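Local coordinates for protein tyrosine--tRNA ligase (Aeropyrum pernix, PDB 2CYA) that probably joins tyrosine to its cognate tRNA in two steps, activating the amino acid with ATP and then transferring it to the tRNA acceptor end, at residues R132-A137 with V197-R203; Q169-F174 with A190-A194. One frame throughout, in Å; residues are numbered along the deposited sequence.

Both contacts use helix 188-198 of the class I synthetase catalytic domain, contact 2 its middle and contact 1 its C-terminal end, within V197-R203. Their centres lie 10 Å apart, and helix 161-175 joins them: F174 of contact 2 has its CZ atom 3.5 Å from A198 CA, and S171 OG is 3.7 Å from V133 CG2. Contact 2, nested within the chain loop that contact 1 closes, holds Q169 and D172, both predicted to bind L-tyrosine. Contact 1 is farther out, the side chain of V133 being about 9 Å from that of Q169 and about 10 Å from that of D172, and borders the second subunit of the homodimer.

Contact 1 of 2, residues R132-A137 with V197-R203; sequences RVAKRA and VAEKLGR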
loop_
_atom_site.group_PDB
_atom_site.type_symbol
_atom_site.label_atom_id
_atom_site.label_comp_id
_atom_site.label_asym_id
_atom_site.label_seq_id
_atom_site.Cartn_x
_atom_site.Cartn_y
_atom_site.Cartn_z
ATOM N N ARG A 132 -8.991 -1.367 -1.189
ATOM C CA ARG A 132 -10.245 -1.983 -0.791
ATOM C C ARG A 132 -9.975 -3.261 0.009
ATOM O O ARG A 132 -10.674 -3.563 0.991
ATOM C CB ARG A 132 -11.092 -2.237 -2.028
ATOM C CG ARG A 132 -11.666 -0.931 -2.580
ATOM C CD ARG A 132 -12.147 -1.086 -3.986
ATOM N NE ARG A 132 -12.866 -2.339 -4.137
ATOM C CZ ARG A 132 -12.989 -2.982 -5.291
ATOM N NH1 ARG A 132 -12.437 -2.471 -6.394
ATOM N NH2 ARG A 132 -13.639 -4.142 -5.337
ATOM N N VAL A 133 -8.940 -4.003 -0.376
ATOM C CA VAL A 133 -8.610 -5.211 0.356
ATOM C C VAL A 133 -8.130 -4.848 1.752
ATOM O O VAL A 133 -8.503 -5.495 2.718
ATOM C CB VAL A 133 -7.505 -6.041 -0.341
ATOM C CG1 VAL A 133 -7.043 -7.137 0.589
ATOM C CG2 VAL A 133 -8.039 -6.651 -1.647
ATOM N N ALA A 134 -7.297 -3.817 1.862
ATOM C CA ALA A 134 -6.787 -3.408 3.162
ATOM C C ALA A 134 -7.897 -2.918 4.103
ATOM O O ALA A 134 -7.753 -2.990 5.322
ATOM C CB ALA A 134 -5.734 -2.319 2.995
ATOM N N LYS A 135 -8.990 -2.415 3.540
ATOM C CA LYS A 135 -10.091 -1.908 4.357
ATOM C C LYS A 135 -10.927 -3.031 4.952
ATOM O O LYS A 135 -11.652 -2.823 5.926
ATOM C CB LYS A 135 -11.000 -0.994 3.528
ATOM C CG LYS A 135 -10.366 0.333 3.145
ATOM C CD LYS A 135 -11.290 1.206 2.289
ATOM C CE LYS A 135 -12.603 1.555 3.002
ATOM N NZ LYS A 135 -12.372 2.253 4.294
ATOM N N ARG A 136 -10.817 -4.220 4.368
ATOM C CA ARG A 136 -11.588 -5.364 4.825
ATOM C C ARG A 136 -10.804 -6.389 5.620
ATOM O O ARG A 136 -11.255 -7.525 5.774
ATOM C CB ARG A 136 -12.235 -6.056 3.636
ATOM C CG ARG A 136 -13.720 -5.888 3.580
ATOM C CD ARG A 136 -14.145 -4.940 2.498
ATOM N NE ARG A 136 -15.107 -3.982 3.022
ATOM C CZ ARG A 136 -15.855 -3.185 2.269
ATOM N NH1 ARG A 136 -15.760 -3.234 0.941
ATOM N NH2 ARG A 136 -16.686 -2.325 2.845
ATOM N N ALA A 137 -9.636 -6.004 6.121
ATOM C CA ALA A 137 -8.832 -6.929 6.898
ATOM C C ALA A 137 -8.039 -6.195 7.966
ATOM O O ALA A 137 -7.189 -5.349 7.664
ATOM C CB ALA A 137 -7.895 -7.701 5.993
ATOM N N VAL A 197 -11.578 -12.792 2.222
ATOM C CA VAL A 197 -11.934 -11.442 1.841
ATOM C C VAL A 197 -12.733 -11.292 0.556
ATOM O O VAL A 197 -13.469 -10.315 0.388
ATOM C CB VAL A 197 -10.616 -10.610 1.764
ATOM C CG1 VAL A 197 -10.725 -9.487 0.759
ATOM C CG2 VAL A 197 -10.287 -10.085 3.142
ATOM N N ALA A 198 -12.607 -12.263 -0.336
ATOM C CA ALA A 198 -13.272 -12.220 -1.638
ATOM C C ALA A 198 -14.760 -11.826 -1.673
ATOM O O ALA A 198 -15.151 -10.947 -2.440
ATOM C CB ALA A 198 -13.077 -13.565 -2.351
ATOM N N GLU A 199 -15.591 -12.480 -0.869
ATOM C CA GLU A 199 -17.028 -12.175 -0.889
ATOM C C GLU A 199 -17.330 -10.759 -0.375
ATOM O O GLU A 199 -18.184 -10.066 -0.921
ATOM C CB GLU A 199 -17.812 -13.260 -0.125
ATOM C CG GLU A 199 -17.789 -14.605 -0.870
ATOM C CD GLU A 199 -18.460 -15.761 -0.123
ATOM O OE1 GLU A 199 -19.064 -15.542 0.954
ATOM O OE2 GLU A 199 -18.384 -16.902 -0.634
ATOM N N LYS A 200 -16.596 -10.315 0.632
ATOM C CA LYS A 200 -16.786 -8.962 1.155
ATOM C C LYS A 200 -16.560 -7.900 0.078
ATOM O O LYS A 200 -17.229 -6.873 0.076
ATOM C CB LYS A 200 -15.835 -8.707 2.322
ATOM C CG LYS A 200 -16.187 -9.513 3.540
ATOM C CD LYS A 200 -15.120 -9.387 4.608
ATOM C CE LYS A 200 -15.474 -10.259 5.788
ATOM N NZ LYS A 200 -14.401 -10.251 6.815
ATOM N N LEU A 201 -15.616 -8.146 -0.828
ATOM C CA LEU A 201 -15.311 -7.208 -1.905
ATOM C C LEU A 201 -16.021 -7.502 -3.216
ATOM O O LEU A 201 -15.777 -6.827 -4.209
ATOM C CB LEU A 201 -13.805 -7.196 -2.209
ATOM C CG LEU A 201 -12.809 -6.593 -1.223
ATOM C CD1 LEU A 201 -13.008 -7.165 0.161
ATOM C CD2 LEU A 201 -11.404 -6.877 -1.723
ATOM N N GLY A 202 -16.872 -8.513 -3.255
ATOM C CA GLY A 202 -17.529 -8.806 -4.518
ATOM C C GLY A 202 -16.567 -9.394 -5.537
ATOM O O GLY A 202 -16.761 -9.245 -6.734
ATOM N N ARG A 203 -15.526 -10.075 -5.065
ATOM C CA ARG A 203 -14.549 -10.702 -5.951
ATOM C C ARG A 203 -14.657 -12.218 -5.839
ATOM O O ARG A 203 -15.093 -12.726 -4.818
ATOM C CB ARG A 203 -13.130 -10.268 -5.559
ATOM C CG ARG A 203 -12.820 -8.835 -5.924
ATOM C CD ARG A 203 -12.711 -8.739 -7.430
ATOM N NE ARG A 203 -12.702 -7.360 -7.874
ATOM C CZ ARG A 203 -12.261 -6.966 -9.060
ATOM N NH1 ARG A 203 -11.787 -7.859 -9.927
ATOM N NH2 ARG A 203 -12.295 -5.678 -9.374
#
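L201 fills the middle of this contact. With chi1 m and chi2 p it directs CD2 to 3.4 Å from V133 CG2 and CD1 to 3.4 Å from R136 CD. V133, in the t rotamer, also sends CG1 to 4.4 Å from V197 CG1, while V197 CG2 packs 3.8 Å from R136 O and 4.4 Å from A137 CB. A Schellman motif ends the helix here: G202, at positive phi, is the C-prime residue, with R203 N hydrogen-bonded to A198 O (2.8 Å) and G202 N to E199 O (3.1 Å). At the exposed margin, the aliphatic part of R136, whose chi1 to chi3 lie between wells, covers K200, CG to CB 3.7 Å. R132 (chi1 m, chi2 t, chi3 p) bends its guanidinium edge toward L201 O, NH2 to O 3.6 Å, and lies close to a like charge, NH2 to R203 NE 4.2 Å. K135, whose side chain leads away from 197-203, forms a salt bridge through NZ with D82 of the second subunit.

Contact 2 of 2, residues Q169-F174 with A190-A194; sequences QVSDIF and AHMLA
Two alpha helices of the Rossmann-type class I synthetase catalytic domain, joined in sequence through strand 180-184, pack directly on each other. The axes of 169-174 and 190-194 cross at -57° with a closest approach of 9.2 Å; the nearest CA pair, V170 and A194, is 5.1 Å apart. A190 points its CB at Q169 OE1 (3.2 Å), and its carbonyl O lies 3.7 Å from V170 CG2. Q169, t at chi1 and chi2, is a predicted tyrosine-binding residue; its NE2 also hydrogen-bonds to Q187 OE1. H191, chi1 m, has CD2 3.9 Å from I173 CD1 (chi1 m, chi2 t), while its ND1 is hydrogen-bonded to H210 NE2. One water links H191 NE2 (2.8 Å) to Q169 NE2 (3.1 Å), accepting from the latter. L193 places CG 3.9 Å from CG2 of V170, itself a t rotamer. A194 CB faces V170 CG1 at 3.8 Å and I173 CD1 at 4.3 Å. F174, chi1 m, turns its ring edge to the A194 carbonyl, CZ to O 3.3 Å.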
loop_
_atom_site.group_PDB
_atom_site.type_symbol
_atom_site.label_atom_id
_atom_site.label_comp_id
_atom_site.label_asym_id
_atom_site.label_seq_id
_atom_site.Cartn_x
_atom_site.Cartn_y
_atom_site.Cartn_z
ATOM N N GLN A 169 -0.501 -9.447 -2.802
ATOM C CA GLN A 169 -0.654 -10.825 -3.257
ATOM C C GLN A 169 -2.130 -11.099 -3.520
ATOM O O GLN A 169 -2.501 -11.548 -4.609
ATOM C CB GLN A 169 -0.083 -11.799 -2.218
ATOM C CG GLN A 169 -0.048 -13.249 -2.711
ATOM C CD GLN A 169 1.050 -14.077 -2.045
ATOM O OE1 GLN A 169 1.641 -13.664 -1.038
ATOM N NE2 GLN A 169 1.328 -15.253 -2.611
ATOM N N VAL A 170 -2.977 -10.792 -2.543
ATOM C CA VAL A 170 -4.418 -10.986 -2.689
ATOM C C VAL A 170 -4.957 -10.127 -3.851
ATOM O O VAL A 170 -5.798 -10.575 -4.638
ATOM C CB VAL A 170 -5.156 -10.592 -1.385
ATOM C CG1 VAL A 170 -6.654 -10.637 -1.591
ATOM C CG2 VAL A 170 -4.747 -11.527 -0.252
ATOM N N SER A 171 -4.469 -8.895 -3.969
ATOM C CA SER A 171 -4.952 -8.031 -5.029
ATOM C C SER A 171 -4.558 -8.527 -6.411
ATOM O O SER A 171 -5.273 -8.277 -7.373
ATOM C CB SER A 171 -4.454 -6.595 -4.822
ATOM O OG SER A 171 -4.960 -6.078 -3.604
ATOM N N ASP A 172 -3.408 -9.192 -6.509
ATOM C CA ASP A 172 -2.946 -9.747 -7.778
ATOM C C ASP A 172 -3.986 -10.765 -8.254
ATOM O O ASP A 172 -4.362 -10.784 -9.428
ATOM C CB ASP A 172 -1.609 -10.492 -7.621
ATOM C CG ASP A 172 -0.440 -9.576 -7.319
ATOM O OD1 ASP A 172 -0.517 -8.367 -7.605
ATOM O OD2 ASP A 172 0.581 -10.080 -6.811
ATOM N N ILE A 173 -4.415 -11.625 -7.327
ATOM C CA ILE A 173 -5.406 -12.666 -7.604
ATOM C C ILE A 173 -6.728 -12.039 -8.039
ATOM O O ILE A 173 -7.288 -12.430 -9.056
ATOM C CB ILE A 173 -5.634 -13.567 -6.336
ATOM C CG1 ILE A 173 -4.374 -14.405 -6.076
ATOM C CG2 ILE A 173 -6.863 -14.471 -6.508
ATOM C CD1 ILE A 173 -4.338 -15.044 -4.691
ATOM N N PHE A 174 -7.226 -11.057 -7.291
ATOM C CA PHE A 174 -8.501 -10.444 -7.675
ATOM C C PHE A 174 -8.372 -9.643 -8.974
ATOM O O PHE A 174 -9.228 -9.736 -9.863
ATOM C CB PHE A 174 -9.050 -9.521 -6.569
ATOM C CG PHE A 174 -9.341 -10.218 -5.247
ATOM C CD1 PHE A 174 -9.759 -11.550 -5.207
ATOM C CD2 PHE A 174 -9.268 -9.502 -4.046
ATOM C CE1 PHE A 174 -10.100 -12.156 -4.000
ATOM C CE2 PHE A 174 -9.608 -10.096 -2.822
ATOM C CZ PHE A 174 -10.024 -11.422 -2.792
ATOM N N ALA A 190 -1.404 -16.349 2.485
ATOM C CA ALA A 190 -1.899 -15.270 1.635
ATOM C C ALA A 190 -3.185 -15.732 0.953
ATOM O O ALA A 190 -4.140 -14.964 0.820
ATOM C CB ALA A 190 -0.863 -14.902 0.589
ATOM N N HIS A 191 -3.212 -16.993 0.527
ATOM C CA HIS A 191 -4.393 -17.520 -0.148
ATOM C C HIS A 191 -5.622 -17.593 0.754
ATOM O O HIS A 191 -6.741 -17.364 0.288
ATOM C CB HIS A 191 -4.086 -18.890 -0.759
ATOM C CG HIS A 191 -3.123 -18.825 -1.904
ATOM N ND1 HIS A 191 -2.556 -19.947 -2.468
ATOM C CD2 HIS A 191 -2.613 -17.764 -2.579
ATOM C CE1 HIS A 191 -1.739 -19.581 -3.440
ATOM N NE2 HIS A 191 -1.754 -18.262 -3.528
ATOM N N MET A 192 -5.423 -17.907 2.032
ATOM C CA MET A 192 -6.551 -17.960 2.961
ATOM C C MET A 192 -7.109 -16.558 3.171
ATOM O O MET A 192 -8.308 -16.373 3.288
ATOM C CB MET A 192 -6.135 -18.561 4.317
ATOM C CG MET A 192 -5.739 -20.044 4.222
ATOM S SD MET A 192 -7.006 -21.025 3.342
ATOM C CE MET A 192 -8.137 -21.343 4.717
ATOM N N LEU A 193 -6.227 -15.568 3.226
ATOM C CA LEU A 193 -6.668 -14.190 3.392
ATOM C C LEU A 193 -7.491 -13.800 2.167
ATOM O O LEU A 193 -8.504 -13.099 2.279
ATOM C CB LEU A 193 -5.450 -13.265 3.495
ATOM C CG LEU A 193 -5.769 -11.768 3.533
ATOM C CD1 LEU A 193 -6.713 -11.475 4.709
ATOM C CD2 LEU A 193 -4.477 -10.979 3.643
ATOM N N ALA A 194 -7.057 -14.235 0.983
ATOM C CA ALA A 194 -7.801 -13.880 -0.239
ATOM C C ALA A 194 -9.200 -14.487 -0.176
ATOM O O ALA A 194 -10.198 -13.828 -0.488
ATOM C CB ALA A 194 -7.073 -14.400 -1.482
HETATM O O HOH W 1 -0.271 -16.404 -5.050
#